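Local coordinates for small ribosomal subunit protein bS6 (Thermotoga maritima, PDB 1VMB) that probably binds 16S ribosomal RNA together with protein bS18, as a structural component of the small ribosomal subunit, at residues E37-R42 / T100-R105; Q91-F96 / W106-R111; K45-E48 / K54-K57. All coordinates share one frame; numbering follows the deposited sequence. Where two conformers were deposited one is given.

Interaction 1: E37-R42 / T100-R105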
loop_
_atom_site.group_PDB
_atom_site.type_symbol
_atom_site.label_atom_id
_atom_site.label_comp_id
_atom_site.label_asym_id
_atom_site.label_seq_id
_atom_site.Cartn_x
_atom_site.Cartn_y
_atom_site.Cartn_z
ATOM N N GLU A 37 1.553 6.928 -11.428
ATOM C CA GLU A 37 0.230 7.275 -10.933
ATOM C C GLU A 37 -0.827 6.208 -11.300
ATOM O O GLU A 37 -1.653 5.799 -10.463
ATOM C CB GLU A 37 -0.187 8.660 -11.421
ATOM C CG GLU A 37 0.660 9.805 -10.857
ATOM C CD GLU A 37 0.770 9.845 -9.337
ATOM O OE1 GLU A 37 -0.082 9.274 -8.601
ATOM O OE2 GLU A 37 1.732 10.483 -8.851
ATOM N N ASN A 38 -0.715 5.682 -12.496
ATOM C CA ASN A 38 -1.588 4.561 -12.899
ATOM C C ASN A 38 -1.414 3.339 -12.006
ATOM O O ASN A 38 -2.411 2.686 -11.707
ATOM C CB ASN A 38 -1.328 4.125 -14.337
ATOM C CG ASN A 38 -1.676 5.159 -15.347
ATOM O OD1 ASN A 38 -2.249 6.222 -15.029
ATOM N ND2 ASN A 38 -1.280 4.901 -16.617
ATOM N N LEU A 39 -0.181 3.012 -11.608
ATOM C CA LEU A 39 0.067 1.849 -10.719
ATOM C C LEU A 39 -0.620 2.083 -9.395
ATOM O O LEU A 39 -1.237 1.179 -8.787
ATOM C CB LEU A 39 1.561 1.601 -10.504
ATOM C CG LEU A 39 2.224 0.703 -11.577
ATOM C CD1 LEU A 39 3.742 0.904 -11.533
ATOM C CD2 LEU A 39 1.816 -0.794 -11.338
ATOM N N VAL A 40 -0.519 3.307 -8.893
ATOM C CA VAL A 40 -1.262 3.650 -7.666
ATOM C C VAL A 40 -2.763 3.354 -7.807
ATOM O O VAL A 40 -3.369 2.747 -6.891
ATOM C CB VAL A 40 -1.006 5.092 -7.241
ATOM C CG1 VAL A 40 -1.905 5.426 -6.004
ATOM C CG2 VAL A 40 0.481 5.266 -6.868
ATOM N N GLU A 41 -3.329 3.767 -8.918
ATOM C CA GLU A 41 -4.759 3.557 -9.206
ATOM C C GLU A 41 -5.059 2.058 -9.283
ATOM O O GLU A 41 -6.122 1.622 -8.795
ATOM C CB GLU A 41 -5.143 4.331 -10.425
ATOM C CG GLU A 41 -5.068 5.855 -10.277
ATOM C CD GLU A 41 -5.916 6.386 -9.121
ATOM O OE1 GLU A 41 -7.061 5.916 -8.928
ATOM O OE2 GLU A 41 -5.418 7.265 -8.368
ATOM N N ARG A 42 -4.126 1.262 -9.811
ATOM C CA ARG A 42 -4.354 -0.172 -9.909
ATOM C C ARG A 42 -4.371 -0.784 -8.518
ATOM O O ARG A 42 -5.237 -1.608 -8.210
ATOM C CB ARG A 42 -3.292 -0.850 -10.748
ATOM C CG ARG A 42 -3.388 -0.471 -12.180
ATOM C CD ARG A 42 -2.378 -1.269 -12.990
ATOM N NE ARG A 42 -2.426 -0.969 -14.419
ATOM C CZ ARG A 42 -1.565 -0.133 -14.968
ATOM N NH1 ARG A 42 -0.625 0.476 -14.200
ATOM N NH2 ARG A 42 -1.601 0.116 -16.246
ATOM N N THR A 100 4.106 -7.691 -10.144
ATOM C CA THR A 100 4.329 -6.350 -10.613
ATOM C C THR A 100 5.727 -5.867 -10.322
ATOM O O THR A 100 5.936 -5.274 -9.279
ATOM C CB THR A 100 3.304 -5.449 -9.895
ATOM O OG1 THR A 100 1.980 -5.898 -10.221
ATOM C CG2 THR A 100 3.368 -3.998 -10.436
ATOM N N PRO A 101 6.691 -6.154 -11.204
ATOM C CA PRO A 101 8.107 -5.838 -10.939
ATOM C C PRO A 101 8.433 -4.359 -10.803
ATOM O O PRO A 101 9.474 -4.016 -10.241
ATOM C CB PRO A 101 8.821 -6.415 -12.132
ATOM C CG PRO A 101 7.811 -6.626 -13.153
ATOM C CD PRO A 101 6.541 -6.959 -12.428
ATOM N N GLU A 102 7.592 -3.500 -11.328
ATOM C CA GLU A 102 7.751 -2.079 -11.171
ATOM C C GLU A 102 7.637 -1.659 -9.704
ATOM O O GLU A 102 8.131 -0.591 -9.341
ATOM C CB GLU A 102 6.684 -1.374 -11.983
ATOM C CG GLU A 102 6.854 -1.560 -13.482
ATOM C CD GLU A 102 6.222 -2.831 -14.053
ATOM O OE1 GLU A 102 5.563 -3.637 -13.342
ATOM O OE2 GLU A 102 6.401 -3.029 -15.277
ATOM N N ILE A 103 6.909 -2.432 -8.911
ATOM C CA ILE A 103 6.882 -2.233 -7.463
ATOM C C ILE A 103 8.077 -3.052 -6.908
ATOM O O ILE A 103 8.046 -4.318 -6.879
ATOM C CB ILE A 103 5.523 -2.661 -6.849
ATOM C CG1 ILE A 103 4.440 -1.668 -7.328
ATOM C CG2 ILE A 103 5.636 -2.759 -5.338
ATOM C CD1 ILE A 103 3.021 -2.044 -7.012
ATOM N N ILE A 104 9.116 -2.349 -6.408
ATOM C CA ILE A 104 10.358 -2.954 -5.941
ATOM C C ILE A 104 10.387 -3.323 -4.445
ATOM O O ILE A 104 11.222 -4.106 -3.997
ATOM C CB ILE A 104 11.593 -2.076 -6.323
ATOM C CG1 ILE A 104 11.481 -0.660 -5.747
ATOM C CG2 ILE A 104 11.733 -2.052 -7.859
ATOM C CD1 ILE A 104 12.675 0.135 -5.821
ATOM N N ARG A 105 9.450 -2.773 -3.703
ATOM C CA ARG A 105 9.307 -3.152 -2.306
ATOM C C ARG A 105 7.888 -2.879 -1.856
ATOM O O ARG A 105 7.292 -1.871 -2.263
ATOM C CB ARG A 105 10.327 -2.440 -1.418
ATOM C CG ARG A 105 9.918 -2.589 0.066
ATOM C CD ARG A 105 10.925 -2.859 1.045
ATOM N NE ARG A 105 10.202 -3.277 2.277
ATOM C CZ ARG A 105 10.259 -4.489 2.787
ATOM N NH1 ARG A 105 10.963 -5.435 2.170
ATOM N NH2 ARG A 105 9.588 -4.749 3.905
#
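L39, on the inner side of helix 33-51, spreads its two methyl groups over the turn that leads into strand 103-110, and each methyl meets a different residue there. T100 comes first. Its CG2 lies 3.7 Å from CD2 of L39, and the two side chains slide past one another in opposite directions. Threonine suits the position because its branches do different work: CG2 stands anti to the backbone N and goes to the leucine, while OG1 (chi1 -60°) turns beside that N and hydrogen-bonds to the carbonyl O of F96, near the end of helix 91-98. P101 and E102 then occupy the two middle corners of a type I beta turn, closed by the 3.0 Å hydrogen bond from I103 N to T100 O; the fixed phi of proline fits the first of these corners. E102 offers its aliphatic part, with CB 3.7 Å from CD1 of L39 and the two side chains crossing at roughly a right angle. I103 opens the strand and is buried, but its CD1 comes no nearer to the helix segment than 4.7 Å, to CD2 of L39. Its main packing partners include F25, F96 and Y97, though the helix segment also shields part of it. No hydrogen bond crosses the contact, which rests on apolar surface. In the ferredoxin-like fold of bS6, helix 33-51 here covers the turn between helix 91-98 and the last strand, and L39 also rests on I27 of strand 19-27, the sheet neighbour of 103-110.

Interaction 2: Q91-F96 / W106-R111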
loop_
_atom_site.group_PDB
_atom_site.type_symbol
_atom_site.label_atom_id
_atom_site.label_comp_id
_atom_site.label_asym_id
_atom_site.label_seq_id
_atom_site.Cartn_x
_atom_site.Cartn_y
_atom_site.Cartn_z
ATOM N N GLN A 91 -4.630 -11.710 0.608
ATOM C CA GLN A 91 -3.739 -12.286 -0.411
ATOM C C GLN A 91 -3.926 -11.708 -1.827
ATOM O O GLN A 91 -2.992 -11.760 -2.657
ATOM C CB GLN A 91 -3.924 -13.787 -0.468
ATOM C CG GLN A 91 -5.237 -14.188 -1.103
ATOM C CD GLN A 91 -6.489 -14.102 -0.188
ATOM O OE1 GLN A 91 -6.405 -13.777 1.043
ATOM N NE2 GLN A 91 -7.641 -14.461 -0.777
ATOM N N GLU A 92 -5.105 -11.138 -2.107
ATOM C CA GLU A 92 -5.364 -10.487 -3.375
ATOM C C GLU A 92 -4.379 -9.347 -3.605
ATOM O O GLU A 92 -3.898 -9.108 -4.709
ATOM C CB GLU A 92 -6.817 -9.990 -3.469
ATOM C CG GLU A 92 -7.840 -11.075 -3.469
ATOM C CD GLU A 92 -7.924 -11.880 -4.752
ATOM O OE1 GLU A 92 -7.294 -11.532 -5.776
ATOM O OE2 GLU A 92 -8.661 -12.868 -4.719
ATOM N N LEU A 93 -4.094 -8.609 -2.548
ATOM C CA LEU A 93 -3.152 -7.506 -2.655
ATOM C C LEU A 93 -1.737 -8.011 -2.746
ATOM O O LEU A 93 -0.976 -7.608 -3.629
ATOM C CB LEU A 93 -3.337 -6.581 -1.480
ATOM C CG LEU A 93 -2.371 -5.402 -1.366
ATOM C CD1 LEU A 93 -2.518 -4.449 -2.522
ATOM C CD2 LEU A 93 -2.596 -4.650 -0.060
ATOM N N GLU A 94 -1.390 -8.954 -1.896
ATOM C CA GLU A 94 -0.073 -9.536 -1.950
ATOM C C GLU A 94 0.255 -10.114 -3.296
ATOM O O GLU A 94 1.353 -9.900 -3.853
ATOM C CB GLU A 94 -0.002 -10.601 -0.871
ATOM C CG GLU A 94 1.283 -11.384 -0.877
ATOM C CD GLU A 94 2.484 -10.631 -0.351
ATOM O OE1 GLU A 94 2.312 -9.564 0.281
ATOM O OE2 GLU A 94 3.607 -11.167 -0.571
ATOM N N ASN A 95 -0.706 -10.835 -3.860
ATOM C CA ASN A 95 -0.523 -11.451 -5.190
ATOM C C ASN A 95 -0.388 -10.438 -6.314
ATOM O O ASN A 95 0.394 -10.657 -7.250
ATOM C CB ASN A 95 -1.623 -12.455 -5.466
ATOM C CG ASN A 95 -1.459 -13.712 -4.639
ATOM O OD1 ASN A 95 -0.438 -13.907 -3.971
ATOM N ND2 ASN A 95 -2.452 -14.564 -4.676
ATOM N N PHE A 96 -1.100 -9.318 -6.263
ATOM C CA PHE A 96 -0.860 -8.210 -7.230
ATOM C C PHE A 96 0.595 -7.742 -7.144
ATOM O O PHE A 96 1.302 -7.619 -8.139
ATOM C CB PHE A 96 -1.799 -7.008 -6.982
ATOM C CG PHE A 96 -1.501 -5.856 -7.891
ATOM C CD1 PHE A 96 -1.910 -5.924 -9.158
ATOM C CD2 PHE A 96 -0.788 -4.746 -7.436
ATOM C CE1 PHE A 96 -1.620 -4.881 -10.040
ATOM C CE2 PHE A 96 -0.453 -3.710 -8.336
ATOM C CZ PHE A 96 -0.895 -3.822 -9.619
ATOM N N TRP A 106 7.338 -3.751 -0.987
ATOM C CA TRP A 106 6.058 -3.410 -0.353
ATOM C C TRP A 106 6.038 -4.017 1.042
ATOM O O TRP A 106 6.818 -4.926 1.378
ATOM C CB TRP A 106 4.846 -3.965 -1.120
ATOM C CG TRP A 106 4.703 -5.438 -1.101
ATOM C CD1 TRP A 106 3.971 -6.209 -0.218
ATOM C CD2 TRP A 106 5.344 -6.364 -1.987
ATOM N NE1 TRP A 106 4.120 -7.541 -0.538
ATOM C CE2 TRP A 106 4.889 -7.648 -1.670
ATOM C CE3 TRP A 106 6.136 -6.203 -3.143
ATOM C CZ2 TRP A 106 5.309 -8.772 -2.383
ATOM C CZ3 TRP A 106 6.559 -7.304 -3.807
ATOM C CH2 TRP A 106 6.129 -8.567 -3.449
ATOM N N GLN A 107 5.100 -3.545 1.819
ATOM C CA GLN A 107 4.877 -4.140 3.128
ATOM C C GLN A 107 3.458 -3.836 3.554
ATOM O O GLN A 107 2.989 -2.715 3.409
ATOM C CB GLN A 107 5.900 -3.586 4.090
ATOM C CG GLN A 107 5.967 -2.114 4.031
ATOM C CD GLN A 107 7.205 -1.568 4.614
ATOM O OE1 GLN A 107 8.276 -2.032 4.261
ATOM N NE2 GLN A 107 7.075 -0.528 5.458
ATOM N N THR A 108 2.799 -4.819 4.165
ATOM C CA THR A 108 1.455 -4.653 4.572
ATOM C C THR A 108 1.265 -5.093 6.010
ATOM O O THR A 108 1.642 -6.218 6.379
ATOM C CB THR A 108 0.563 -5.489 3.659
ATOM O OG1 THR A 108 0.702 -5.036 2.279
ATOM C CG2 THR A 108 -0.902 -5.304 4.065
ATOM N N PHE A 109 0.676 -4.222 6.809
ATOM C CA PHE A 109 0.553 -4.451 8.246
ATOM C C PHE A 109 -0.827 -4.157 8.762
ATOM O O PHE A 109 -1.402 -3.078 8.475
ATOM C CB PHE A 109 1.518 -3.565 9.066
ATOM C CG PHE A 109 2.980 -3.709 8.697
ATOM C CD1 PHE A 109 3.723 -4.780 9.194
ATOM C CD2 PHE A 109 3.628 -2.751 7.960
ATOM C CE1 PHE A 109 5.099 -4.887 8.888
ATOM C CE2 PHE A 109 5.000 -2.855 7.663
ATOM C CZ PHE A 109 5.690 -3.950 8.097
ATOM N N ARG A 110 -1.287 -5.028 9.641
ATOM C CA ARG A 110 -2.484 -4.701 10.421
ATOM C C ARG A 110 -2.172 -3.669 11.511
ATOM O O ARG A 110 -1.208 -3.804 12.283
ATOM C CB ARG A 110 -3.120 -5.920 11.039
ATOM C CG ARG A 110 -4.472 -5.616 11.670
ATOM C CD ARG A 110 -5.208 -6.883 11.988
ATOM N NE ARG A 110 -6.284 -6.669 12.940
ATOM C CZ ARG A 110 -6.842 -7.643 13.621
ATOM N NH1 ARG A 110 -6.439 -8.898 13.481
ATOM N NH2 ARG A 110 -7.792 -7.369 14.520
ATOM N N ARG A 111 -2.964 -2.611 11.519
ATOM C CA ARG A 111 -2.744 -1.505 12.431
ATOM C C ARG A 111 -3.590 -1.665 13.685
ATOM O O ARG A 111 -4.594 -0.968 13.890
ATOM C CB ARG A 111 -3.029 -0.184 11.734
ATOM C CG ARG A 111 -1.959 0.172 10.652
ATOM C CD ARG A 111 -0.580 0.523 11.249
ATOM N NE ARG A 111 -0.669 1.651 12.170
ATOM C CZ ARG A 111 -0.478 2.943 11.859
ATOM N NH1 ARG A 111 -0.051 3.327 10.658
ATOM N NH2 ARG A 111 -0.626 3.858 12.799
HETATM O O HOH W 1 0.497 -7.181 0.725
#
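The carboxylate of E94, on helix 91-98, takes the indole N-H of W106, on the edge strand 103-110, in a 2.8 Å hydrogen bond from NE1 to OE1. The bond bends to 151° at the hydrogen. NE1 meets OE1 from above the carboxylate plane, while OE1 sits at the ring edge, somewhat tilted from the indole plane; the two flat groups are inclined by 60°. The second oxygen lies in plane at the ring edge, with OE2 3.5 Å from CZ2 of W106. Two torsions bring the partners together. E94 has CG anti to its backbone N and then bends at chi2 (74°), which swings the carboxylate across to the tryptophan. W106 adopts the less common first torsion, with CG between the backbone N and the carbonyl carbon, and presents the N-H edge of its ring to the helix. OE1 has a further partner in water 1, which donates to it over 3.0 Å and lies 2.7 Å from OG1 of T108. That hydroxyl also hydrogen-bonds with S23, while OE2 forms a salt bridge with R98; glutamate therefore suits a place where several donors converge. Deeper in, L93 brings CD2 to 4.1 Å from OG1 of T108, its branched end being suited to the buried side of the helix. The indole also stacks with the ring of Y97. Together these residues hold the short helix 91-98 over strand 103-110, with strand 19-27 alongside and V51 of helix 33-51 and F83 of strand 73-85 packed against L93.

Interaction 3: K45-E48 / K54-K57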
loop_
_atom_site.group_PDB
_atom_site.type_symbol
_atom_site.label_atom_id
_atom_site.label_comp_id
_atom_site.label_asym_id
_atom_site.label_seq_id
_atom_site.Cartn_x
_atom_site.Cartn_y
_atom_site.Cartn_z
ATOM N N LYS A 45 -7.676 -0.088 -6.881
ATOM C CA LYS A 45 -8.715 -0.955 -7.421
ATOM C C LYS A 45 -8.600 -2.407 -6.944
ATOM O O LYS A 45 -9.625 -3.100 -6.675
ATOM C CB LYS A 45 -8.693 -0.897 -8.948
ATOM C CG LYS A 45 -9.378 0.368 -9.530
ATOM C CD LYS A 45 -10.837 0.392 -9.213
ATOM C CE LYS A 45 -11.516 1.496 -9.887
ATOM N NZ LYS A 45 -13.005 1.400 -9.782
ATOM N N ILE A 46 -7.380 -2.893 -6.787
ATOM C CA ILE A 46 -7.185 -4.233 -6.206
ATOM C C ILE A 46 -7.754 -4.309 -4.763
ATOM O O ILE A 46 -8.466 -5.269 -4.409
ATOM C CB ILE A 46 -5.714 -4.650 -6.206
ATOM C CG1 ILE A 46 -5.225 -4.838 -7.650
ATOM C CG2 ILE A 46 -5.509 -5.895 -5.387
ATOM C CD1 ILE A 46 -5.771 -6.002 -8.318
ATOM N N ILE A 47 -7.421 -3.317 -3.948
ATOM C CA ILE A 47 -7.991 -3.232 -2.597
ATOM C C ILE A 47 -9.529 -3.136 -2.633
ATOM O O ILE A 47 -10.220 -3.888 -1.895
ATOM C CB ILE A 47 -7.325 -2.095 -1.790
ATOM C CG1 ILE A 47 -5.841 -2.395 -1.547
ATOM C CG2 ILE A 47 -8.056 -1.843 -0.453
ATOM C CD1 ILE A 47 -5.051 -1.142 -1.174
ATOM N N GLU A 48 -10.115 -2.261 -3.461
ATOM C CA GLU A 48 -11.546 -2.097 -3.517
ATOM C C GLU A 48 -12.314 -3.340 -4.001
ATOM O O GLU A 48 -13.301 -3.756 -3.372
ATOM C CB GLU A 48 -11.909 -0.833 -4.325
ATOM C CG GLU A 48 -11.419 0.451 -3.642
ATOM C CD GLU A 48 -11.479 1.733 -4.478
ATOM O OE1 GLU A 48 -11.394 1.626 -5.715
ATOM O OE2 GLU A 48 -11.650 2.823 -3.846
ATOM N N LYS A 54 -12.246 -0.983 2.142
ATOM C CA LYS A 54 -12.643 0.401 2.042
ATOM C C LYS A 54 -11.427 1.250 2.280
ATOM O O LYS A 54 -10.765 1.091 3.283
ATOM C CB LYS A 54 -13.687 0.705 3.088
ATOM C CG LYS A 54 -14.176 2.136 3.119
ATOM N N ILE A 55 -11.076 2.092 1.311
ATOM C CA ILE A 55 -9.887 2.918 1.447
ATOM C C ILE A 55 -10.186 4.162 2.297
ATOM O O ILE A 55 -11.113 4.898 1.991
ATOM C CB ILE A 55 -9.384 3.296 0.105
ATOM C CG1 ILE A 55 -8.898 1.997 -0.619
ATOM C CG2 ILE A 55 -8.208 4.270 0.249
ATOM C CD1 ILE A 55 -8.232 2.199 -2.023
ATOM N N ASP A 56 -9.357 4.397 3.311
ATOM C CA ASP A 56 -9.489 5.551 4.213
ATOM C C ASP A 56 -8.622 6.733 3.849
ATOM O O ASP A 56 -9.017 7.887 4.057
ATOM C CB ASP A 56 -9.150 5.126 5.632
ATOM C CG ASP A 56 -10.226 4.272 6.227
ATOM O OD1 ASP A 56 -11.414 4.552 5.959
ATOM O OD2 ASP A 56 -9.968 3.301 6.953
ATOM N N LYS A 57 -7.462 6.456 3.283
ATOM C CA LYS A 57 -6.453 7.463 2.982
ATOM C C LYS A 57 -5.394 6.894 2.058
ATOM O O LYS A 57 -4.975 5.734 2.238
ATOM C CB LYS A 57 -5.756 7.896 4.276
ATOM C CG LYS A 57 -4.899 9.122 4.131
ATOM C CD LYS A 57 -4.312 9.619 5.404
ATOM C CE LYS A 57 -3.575 10.949 5.188
ATOM N NZ LYS A 57 -2.641 11.247 6.334
HETATM O O HOH W 2 -12.653 2.567 -1.007
#
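I47 and I55 meet where helix 33-51 turns back into strand 54-66, the first helix-to-strand connection of the ferredoxin-like beta-alpha-beta-beta-alpha-beta fold of bS6. Their side chains cross at about a right angle. CG2 of I47, which stands anti to its backbone N, comes within 3.9 Å of CG1 of I55, an apolar contact between two branched residues. Isoleucine suits both sites: on the helix CG1 faces L93, and the side chain also touches I81 and F83, while on the strand CG1 and CD1 reach I47 and E48. I55 extends with chi2 at -176°, and its CD1 meets CG of E48 at 4.0 Å and OE2 of E48 at 3.9 Å. The glutamate, extended beyond CG, lies across this methyl, again at about a right angle. Further along the strand, D56 and K57 both face Y82 in a classic beta bulge, and D56 forms a salt bridge with R84. A water joins the polar parts of helix and strand: water 2 donates to OE2 of E48 over 3.0 Å and accepts from the backbone N of I55 over 2.8 Å.

In the fold
All three contacts pack a helix against one side of the four-stranded antiparallel sheet or the turn leading into it. Interactions 1 and 3 share helix 33-51, their centres about 15 Å apart, and interactions 1 and 2 share strand 103-110, with centres about 13 Å apart. Along the chain, interaction 3 falls between the two halves of interaction 1 and closes before interaction 2 begins, while the segments of 1 and 2 interleave. Helix 91-98 joins the group: F96 packs on R42 and I103 of interaction 1 and on I46 of interaction 3, and L93 packs on I47. The two helices thus tie both outermost strands, 54-66 and 103-110, into one compact domain.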